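Local coordinates for protein AxyAgu115A (Amphibacillus xylanus NBRC 15112, PDB 6NPS) that acts as a family GH115 alpha-glucuronidase, probably a hydrolase that removes glucuronic acid side groups from xylan, at residues N777-T780 and N781-D784; F787-K791 and G792-I796. The protein carries 3 engineered substitutions. One frame throughout, in Å; residues are numbered along the deposited sequence.

Contact 1 (N777-T780 and N781-D784)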
# COMPACT_ATOMS: atom_id res chain seq x y z
N ASN A 777 -17.43 38.23 -7.38
CA ASN A 777 -16.71 39.45 -7.13
C ASN A 777 -15.40 39.39 -7.89
O ASN A 777 -14.59 38.49 -7.64
CB ASN A 777 -16.45 39.53 -5.63
CG ASN A 777 -16.07 40.90 -5.17
OD1 ASN A 777 -15.65 41.73 -5.98
ND2 ASN A 777 -16.22 41.16 -3.87
N ASP A 778 -15.15 40.30 -8.81
CA ASP A 778 -13.87 40.19 -9.51
C ASP A 778 -12.76 41.04 -8.88
O ASP A 778 -11.61 40.94 -9.33
CB ASP A 778 -14.03 40.51 -11.00
CG ASP A 778 -13.38 39.44 -11.88
OD1 ASP A 778 -14.03 38.98 -12.85
OD2 ASP A 778 -12.22 39.04 -11.60
N PHE A 779 -13.06 41.83 -7.85
CA PHE A 779 -12.05 42.44 -6.99
C PHE A 779 -11.26 43.55 -7.70
O PHE A 779 -10.10 43.81 -7.37
CB PHE A 779 -11.10 41.38 -6.42
CG PHE A 779 -11.79 40.30 -5.65
CD1 PHE A 779 -12.31 40.56 -4.39
CD2 PHE A 779 -11.94 39.03 -6.18
CE1 PHE A 779 -12.96 39.56 -3.67
CE2 PHE A 779 -12.57 38.03 -5.48
CZ PHE A 779 -13.09 38.29 -4.23
N THR A 780 -11.90 44.21 -8.67
CA THR A 780 -11.36 45.41 -9.30
C THR A 780 -10.91 46.47 -8.29
O THR A 780 -10.07 47.31 -8.63
CB THR A 780 -12.42 46.01 -10.25
OG1 THR A 780 -13.40 46.74 -9.50
CG2 THR A 780 -13.16 44.94 -11.05
N ASN A 781 -11.45 46.46 -7.06
CA ASN A 781 -11.13 47.43 -6.01
C ASN A 781 -9.72 47.29 -5.44
O ASN A 781 -9.28 48.16 -4.69
CB ASN A 781 -12.15 47.33 -4.86
CG ASN A 781 -12.34 45.90 -4.36
OD1 ASN A 781 -12.82 45.01 -5.08
ND2 ASN A 781 -11.97 45.67 -3.10
N TYR A 782 -9.00 46.21 -5.77
CA TYR A 782 -7.60 46.02 -5.42
C TYR A 782 -6.71 46.23 -6.64
O TYR A 782 -7.17 46.10 -7.78
CB TYR A 782 -7.35 44.61 -4.87
CG TYR A 782 -8.13 44.28 -3.63
CD1 TYR A 782 -7.90 44.96 -2.44
CD2 TYR A 782 -9.11 43.30 -3.65
CE1 TYR A 782 -8.63 44.66 -1.29
CE2 TYR A 782 -9.85 42.99 -2.51
CZ TYR A 782 -9.60 43.66 -1.34
OH TYR A 782 -10.34 43.33 -0.23
N PRO A 783 -5.44 46.55 -6.44
CA PRO A 783 -4.53 46.71 -7.59
C PRO A 783 -4.24 45.39 -8.30
O PRO A 783 -4.44 44.29 -7.76
CB PRO A 783 -3.25 47.27 -6.95
CG PRO A 783 -3.65 47.71 -5.57
CD PRO A 783 -4.78 46.84 -5.16
N ASP A 784 -3.74 45.51 -9.53
CA ASP A 784 -3.31 44.33 -10.26
C ASP A 784 -2.28 43.57 -9.45
O ASP A 784 -1.57 44.14 -8.61
CB ASP A 784 -2.74 44.72 -11.64
CG ASP A 784 -3.83 44.81 -12.72
OD1 ASP A 784 -3.69 45.63 -13.66
OD2 ASP A 784 -4.83 44.08 -12.62

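Contact 2 (F787-K791 and G792-I796)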
# COMPACT_ATOMS: atom_id res chain seq x y z
N PHE A 787 -3.32 38.86 -4.89
CA PHE A 787 -3.86 37.52 -4.72
C PHE A 787 -5.01 37.57 -3.71
O PHE A 787 -4.94 38.27 -2.70
CB PHE A 787 -2.75 36.56 -4.27
CG PHE A 787 -1.83 36.17 -5.40
CD1 PHE A 787 -0.80 37.01 -5.79
CD2 PHE A 787 -2.03 34.99 -6.10
CE1 PHE A 787 0.01 36.68 -6.84
CE2 PHE A 787 -1.23 34.64 -7.16
CZ PHE A 787 -0.19 35.49 -7.53
N VAL A 788 -6.09 36.85 -4.01
CA VAL A 788 -7.29 36.93 -3.16
C VAL A 788 -7.61 35.52 -2.69
O VAL A 788 -7.85 34.63 -3.51
CB VAL A 788 -8.49 37.54 -3.90
CG1 VAL A 788 -9.72 37.56 -2.96
CG2 VAL A 788 -8.22 38.98 -4.34
N ASP A 789 -7.59 35.31 -1.37
CA ASP A 789 -7.92 34.01 -0.79
C ASP A 789 -9.42 33.74 -0.92
O ASP A 789 -10.22 34.28 -0.16
CB ASP A 789 -7.50 33.94 0.68
CG ASP A 789 -7.85 32.58 1.35
OD1 ASP A 789 -8.56 31.74 0.74
OD2 ASP A 789 -7.39 32.35 2.49
N THR A 790 -9.81 32.85 -1.82
CA THR A 790 -11.17 32.37 -1.81
C THR A 790 -11.30 30.87 -1.53
O THR A 790 -12.38 30.43 -1.16
CB THR A 790 -11.86 32.68 -3.14
OG1 THR A 790 -11.14 32.05 -4.20
CG2 THR A 790 -11.90 34.17 -3.36
N LYS A 791 -10.23 30.09 -1.70
CA LYS A 791 -10.31 28.64 -1.52
C LYS A 791 -9.80 28.19 -0.16
O LYS A 791 -9.78 26.98 0.12
CB LYS A 791 -9.51 27.92 -2.62
CG LYS A 791 -10.08 28.06 -4.02
CD LYS A 791 -9.24 27.29 -5.02
CE LYS A 791 -10.05 27.00 -6.27
NZ LYS A 791 -9.31 26.12 -7.21
N GLY A 792 -9.40 29.10 0.71
CA GLY A 792 -8.78 28.70 1.96
C GLY A 792 -7.26 28.67 1.94
O GLY A 792 -6.65 28.31 2.94
N TYR A 793 -6.64 29.05 0.83
CA TYR A 793 -5.18 29.12 0.77
C TYR A 793 -4.85 29.96 -0.44
O TYR A 793 -5.70 30.19 -1.30
CB TYR A 793 -4.53 27.73 0.67
CG TYR A 793 -4.87 27.00 -0.59
CD1 TYR A 793 -6.05 26.25 -0.69
CD2 TYR A 793 -4.06 27.10 -1.72
CE1 TYR A 793 -6.37 25.59 -1.87
CE2 TYR A 793 -4.38 26.44 -2.90
CZ TYR A 793 -5.54 25.71 -2.97
OH TYR A 793 -5.85 25.05 -4.13
N ILE A 794 -3.60 30.43 -0.51
CA ILE A 794 -3.11 31.21 -1.64
C ILE A 794 -1.83 30.55 -2.13
O ILE A 794 -1.01 30.12 -1.32
CB ILE A 794 -2.82 32.67 -1.24
CG1 ILE A 794 -4.10 33.39 -0.80
CG2 ILE A 794 -2.11 33.42 -2.40
CD1 ILE A 794 -3.79 34.76 -0.20
N SER A 795 -1.67 30.47 -3.45
CA SER A 795 -0.50 29.87 -4.07
C SER A 795 -0.07 30.82 -5.17
O SER A 795 -0.87 31.16 -6.05
CB SER A 795 -0.81 28.47 -4.61
OG SER A 795 0.26 28.00 -5.43
N ILE A 796 1.20 31.24 -5.12
CA ILE A 796 1.74 32.35 -5.89
C ILE A 796 2.97 31.84 -6.63
O ILE A 796 3.91 31.37 -5.99
CB ILE A 796 2.16 33.52 -4.98
CG1 ILE A 796 0.95 34.08 -4.23
CG2 ILE A 796 2.85 34.60 -5.79
CD1 ILE A 796 1.33 35.02 -3.11
O HOH W 1 -7.76 31.19 -2.88

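Contact 1 (N777-T780 and N781-D784)
Asn781 reaches back across the bend with its carboxamide, setting OD1 3.3 Å from Phe779 CA. What brings it there is a first torsion of 50°, which tucks CG in between N and C of its own backbone and folds the amide back over the turn. The other end of the same amide, ND2, lies 3.4 Å above one face of the Tyr782 ring, off toward its rim, so that a single short polar side chain touches both the backbone before it and the aromatic after it. Asparagine is a common residue at the third position of a type I beta turn, the place it holds here, in the turn from Phe779 to Tyr782 with Thr780 second. Tyr782 closes that turn: its N donates to Phe779 O at 3.1 Å, in a nearly straight bond (171°) although the donor stands well above the carbonyl plane. Beyond this bond the two aromatic side chains run alongside each other in a common direction. They do not stack; Phe779 CD1 meets the edge of the Tyr782 ring, 3.9 Å from Tyr782 CE2, while Phe779 CB packs on Tyr782 CD2. Just before the turn an Asx turn fixes the chain, Asn777 OD1 accepting from Phe779 N at 3.2 Å; Phe779 itself has a positive phi of 71°, unusual for a residue with a side chain. The amide of Asn777 also comes over one face of the Phe779 ring, with CG 3.7 Å above its plane. Phe779 also touches Pro695 and Val966, and Asp778 O accepts from Tyr964 OH. Farther along the chain, Pro783 O is hydrogen-bonded to Thr786 OG1.

Contact 2 (F787-K791 and G792-I796)
Phe787 presents one face of its ring to Ile796, whose CG1 stands 3.5 Å from the Phe787 ring centroid and only 4° off the ring normal, a well-centred CH-pi contact. The other branch of the isoleucine, CG2, touches Phe787 CZ at 3.6 Å. Nearer the bend, Ile794 takes over: its CG2 packs on Phe787 CB, and its CG1 lies 3.7 Å from Asp789 CB. Branching at the beta carbon suits both isoleucines: Ile796 sets CG1 over the ring while CG2 reaches its far end, and Ile794 splits between Phe787 and Asp789. With an alanine here in place of Phe787, Ile796 CG1 would probably lose the surface on which it rests, and a gap would open toward Tyr965, whose ring meets that of Phe787. The two strands do not bond to each other but face one another through side chains, as in a beta-arch: strand 786-788 pairs with strand 847-854, strand 794-797 with strand 940-948. Asp789 ties the bend: its OD1 uses its syn lone pair to accept from Gly792 N at 2.8 Å, in a bond that is short but bent. Holding CG anti to the backbone N (chi1 179°) turns the carboxylate into the bend. Glycine suits position 792 because at a phi of 95° a beta carbon would collide with Lys791 O. Inside the bend a water bridges the two limbs, accepting from Thr790 N and donating to Tyr793 O, each at 2.8 Å. Outward again, Lys791 CB lies 4.0 Å from Tyr793 CE1, and Thr790 OG1 is hydrogen-bonded to Leu693 O.

The two contacts follow in series along the chain, with centres about 14 Å apart. Contact 1 lies in the surface loop leaving strand 766-775, which belongs to a mixed five-stranded sheet; contact 2 is the partly buried bend between strands 786-788 and 794-797, in the C-terminal region assigned to a galactose-binding-like clan. They meet directly where Phe779 CZ packs against Val788 CG1 at 3.7 Å. Tyr964, near the chain's end, joins both, through its hydroxyl to Asp778 and through its backbone to Val788, while the loop with Leu693 and Pro695 also touches both. Linker, C-terminal tail and the bend between strands 786-788 and 794-797 are thereby held against one another.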